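Local coordinates for protein muramoyltetrapeptide carboxypeptidase (Oxalobacter formigenes OXCC13, PDB 6UUK) that probably removes the terminal D-alanine from muramoyl tetrapeptides as a serine-type LD-carboxypeptidase of the S66 family, as in peptidoglycan recycling, at residues V120-G125 and S152-F157. Residues are numbered along the deposited sequence; the frame is centred on the assembly and turned at random.
Sequences VIALRG and SDFTVF
The carbonyl oxygen of Gly-125 sits against the start of segment 152-157, where Asp-153 N donates a hydrogen bond to Gly-125 O at 3.1 Å. The amide nitrogen stands above the carbonyl plane, 36° out of it, with a C=O...N angle of 112°. Ser-152 brings its hydroxyl to the same oxygen, its OG swung opposite the backbone N; the modelled OG and Gly-125 O lie too close together for the detail of this approach to be trusted. Asp-153 CB also lies against Gly-125 O, at 3.3 Å, while the carboxylate turns to Thr-129, whose OG1 hydrogen-bonds to OD2. Deeper in, Ala-122 lays its methyl over one face of the Phe-154 ring in a CH-pi contact, CB standing 3.9 Å from the ring centroid and displaced toward CD1. Phe-157 CB packs on the opposite face, so the ring lies between Ala-122 of the strand and Phe-157 of the helix. The carbonyl oxygen of Ser-152 accepts both Thr-155 N and Thr-155 OG1, the latter at 3.0 Å, which ties it to helix 155-163. Strands 119-122 and 147-150 are parallel neighbours in the sheet, so the contact joins the loops following their C-terminal ends. Ser-152, the predicted nucleophile, has a positive phi (61°), as at the nucleophile elbow between a strand and a helix, and its side chain touches His-316, predicted with Glu-246 to complete the charge relay. In this conformation the amide after the serine is spent on Gly-125 O; if it serves the oxyanion hole, as in many such enzymes, the Gly-125 loop would probably have to move first.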
ATOM      1  N   VAL B 120      15.274  11.227 -20.453  1.00 26.55           N
ATOM      2  CA  VAL B 120      13.951  11.727 -20.099  1.00 23.93           C
ATOM      3  C   VAL B 120      13.840  11.723 -18.581  1.00 24.23           C
ATOM      4  O   VAL B 120      13.897  10.659 -17.952  1.00 33.09           O
ATOM      5  CB  VAL B 120      12.832  10.888 -20.735  1.00 22.14           C
ATOM      6  CG1 VAL B 120      11.479  11.350 -20.229  1.00 22.79           C
ATOM      7  CG2 VAL B 120      12.898  10.978 -22.252  1.00 21.46           C
ATOM      8  N   ILE B 121      13.679  12.907 -17.996  1.00 24.71           N
ATOM      9  CA  ILE B 121      13.629  13.075 -16.549  1.00 24.31           C
ATOM     10  C   ILE B 121      12.219  13.486 -16.147  1.00 24.23           C
ATOM     11  O   ILE B 121      11.555  14.250 -16.858  1.00 32.52           O
ATOM     12  CB  ILE B 121      14.675  14.103 -16.066  1.00 30.54           C
ATOM     13  CG1 ILE B 121      14.666  14.210 -14.538  1.00 28.47           C
ATOM     14  CG2 ILE B 121      14.443  15.463 -16.714  1.00 25.87           C
ATOM     15  CD1 ILE B 121      15.805  15.030 -13.977  1.00 29.10           C
ATOM     16  N   ALA B 122      11.760  12.966 -15.014  1.00 23.88           N
ATOM     17  CA  ALA B 122      10.444  13.290 -14.488  1.00 21.44           C
ATOM     18  C   ALA B 122      10.508  14.543 -13.623  1.00 23.65           C
ATOM     19  O   ALA B 122      11.534  14.846 -13.008  1.00 14.40           O
ATOM     20  CB  ALA B 122       9.883  12.123 -13.673  1.00 21.04           C
ATOM     21  N   LEU B 123       9.393  15.272 -13.583  1.00 33.10           N
ATOM     22  CA  LEU B 123       9.329  16.499 -12.789  1.00 29.19           C
ATOM     23  C   LEU B 123       9.192  16.176 -11.304  1.00 28.69           C
ATOM     24  O   LEU B 123      10.118  16.397 -10.518  1.00 27.82           O
ATOM     25  CB  LEU B 123       8.170  17.378 -13.271  1.00 28.61           C
ATOM     26  CG  LEU B 123       8.081  18.774 -12.652  1.00 29.62           C
ATOM     27  CD1 LEU B 123       9.272  19.623 -13.070  1.00 25.87           C
ATOM     28  CD2 LEU B 123       6.774  19.454 -13.027  1.00 26.42           C
ATOM     29  N   ARG B 124       8.037  15.653 -10.904  1.00 33.01           N
ATOM     30  CA  ARG B 124       7.778  15.275  -9.524  1.00 30.75           C
ATOM     31  C   ARG B 124       7.408  13.800  -9.442  1.00 29.83           C
ATOM     32  O   ARG B 124       7.216  13.120 -10.454  1.00 27.99           O
ATOM     33  CB  ARG B 124       6.660  16.130  -8.910  1.00 34.28           C
ATOM     34  CG  ARG B 124       7.142  17.428  -8.297  1.00 29.06           C
ATOM     35  CD  ARG B 124       6.175  17.928  -7.238  1.00 24.95           C
ATOM     36  NE  ARG B 124       6.744  19.027  -6.462  1.00 39.53           N
ATOM     37  CZ  ARG B 124       7.583  18.865  -5.444  1.00 33.03           C
ATOM     38  NH1 ARG B 124       7.956  17.648  -5.076  1.00 25.83           N
ATOM     39  NH2 ARG B 124       8.051  19.922  -4.794  1.00 32.42           N
ATOM     40  N   GLY B 125       7.311  13.314  -8.208  1.00 37.98           N
ATOM     41  CA  GLY B 125       6.918  11.943  -7.951  1.00 29.27           C
ATOM     42  C   GLY B 125       5.920  11.839  -6.818  1.00 29.71           C
ATOM     43  O   GLY B 125       6.053  10.981  -5.939  1.00 23.90           O
ATOM     44  N   SER B 152      10.424   7.826  -6.641  1.00 13.57           N
ATOM     45  CA  SER B 152       9.174   8.090  -5.920  1.00 17.77           C
ATOM     46  C   SER B 152       8.029   7.503  -6.734  1.00 19.96           C
ATOM     47  O   SER B 152       8.061   6.295  -7.027  1.00 16.55           O
ATOM     48  CB  SER B 152       9.075   9.587  -5.616  1.00 27.51           C
ATOM     49  OG  SER B 152       7.855   9.893  -4.959  1.00 36.90           O
ATOM     50  N   ASP B 153       7.016   8.285  -7.119  1.00 27.60           N
ATOM     51  CA  ASP B 153       5.902   7.755  -7.898  1.00 20.52           C
ATOM     52  C   ASP B 153       6.341   7.268  -9.272  1.00 20.77           C
ATOM     53  O   ASP B 153       5.647   6.443  -9.877  1.00 23.99           O
ATOM     54  CB  ASP B 153       4.814   8.821  -8.034  1.00 25.12           C
ATOM     55  CG  ASP B 153       3.609   8.334  -8.814  1.00 24.64           C
ATOM     56  OD1 ASP B 153       2.911   7.420  -8.328  1.00 31.31           O
ATOM     57  OD2 ASP B 153       3.358   8.872  -9.912  1.00 27.01           O
ATOM     58  N   PHE B 154       7.482   7.747  -9.773  1.00 16.57           N
ATOM     59  CA  PHE B 154       7.972   7.324 -11.079  1.00 22.94           C
ATOM     60  C   PHE B 154       8.444   5.876 -11.092  1.00 17.61           C
ATOM     61  O   PHE B 154       8.747   5.353 -12.171  1.00 15.84           O
ATOM     62  CB  PHE B 154       9.104   8.249 -11.532  1.00 26.05           C
ATOM     63  CG  PHE B 154       9.322   8.260 -13.017  1.00 18.33           C
ATOM     64  CD1 PHE B 154       8.384   8.834 -13.861  1.00 27.01           C
ATOM     65  CD2 PHE B 154      10.466   7.711 -13.570  1.00 16.59           C
ATOM     66  CE1 PHE B 154       8.579   8.850 -15.229  1.00 21.15           C
ATOM     67  CE2 PHE B 154      10.668   7.725 -14.937  1.00 20.53           C
ATOM     68  CZ  PHE B 154       9.724   8.297 -15.766  1.00 15.89           C
ATOM     69  N   THR B 155       8.520   5.221  -9.931  1.00 17.32           N
ATOM     70  CA  THR B 155       8.809   3.791  -9.903  1.00 16.08           C
ATOM     71  C   THR B 155       7.734   3.000 -10.637  1.00 13.63           C
ATOM     72  O   THR B 155       8.031   1.974 -11.260  1.00 15.74           O
ATOM     73  CB  THR B 155       8.938   3.308  -8.455  1.00 18.63           C
ATOM     74  OG1 THR B 155       9.948   4.070  -7.783  1.00 11.59           O
ATOM     75  CG2 THR B 155       9.313   1.832  -8.405  1.00 14.36           C
ATOM     76  N   VAL B 156       6.484   3.467 -10.581  1.00 16.28           N
ATOM     77  CA  VAL B 156       5.403   2.828 -11.328  1.00 19.96           C
ATOM     78  C   VAL B 156       5.704   2.847 -12.821  1.00 16.31           C
ATOM     79  O   VAL B 156       5.483   1.855 -13.528  1.00 21.75           O
ATOM     80  CB  VAL B 156       4.063   3.518 -11.008  1.00 17.37           C
ATOM     81  CG1 VAL B 156       2.958   3.009 -11.920  1.00 20.26           C
ATOM     82  CG2 VAL B 156       3.693   3.308  -9.546  1.00 25.12           C
ATOM     83  N   PHE B 157       6.222   3.970 -13.323  1.00 19.70           N
ATOM     84  CA  PHE B 157       6.562   4.064 -14.738  1.00 16.67           C
ATOM     85  C   PHE B 157       7.709   3.132 -15.103  1.00 19.85           C
ATOM     86  O   PHE B 157       7.739   2.594 -16.215  1.00 22.58           O
ATOM     87  CB  PHE B 157       6.918   5.509 -15.091  1.00 17.83           C
ATOM     88  CG  PHE B 157       7.093   5.754 -16.564  1.00 18.61           C
ATOM     89  CD1 PHE B 157       8.327   5.575 -17.171  1.00 24.39           C
ATOM     90  CD2 PHE B 157       6.028   6.177 -17.340  1.00 18.09           C
ATOM     91  CE1 PHE B 157       8.489   5.806 -18.522  1.00 20.85           C
ATOM     92  CE2 PHE B 157       6.188   6.408 -18.692  1.00 15.52           C
ATOM     93  CZ  PHE B 157       7.419   6.222 -19.284  1.00 18.77           C
TER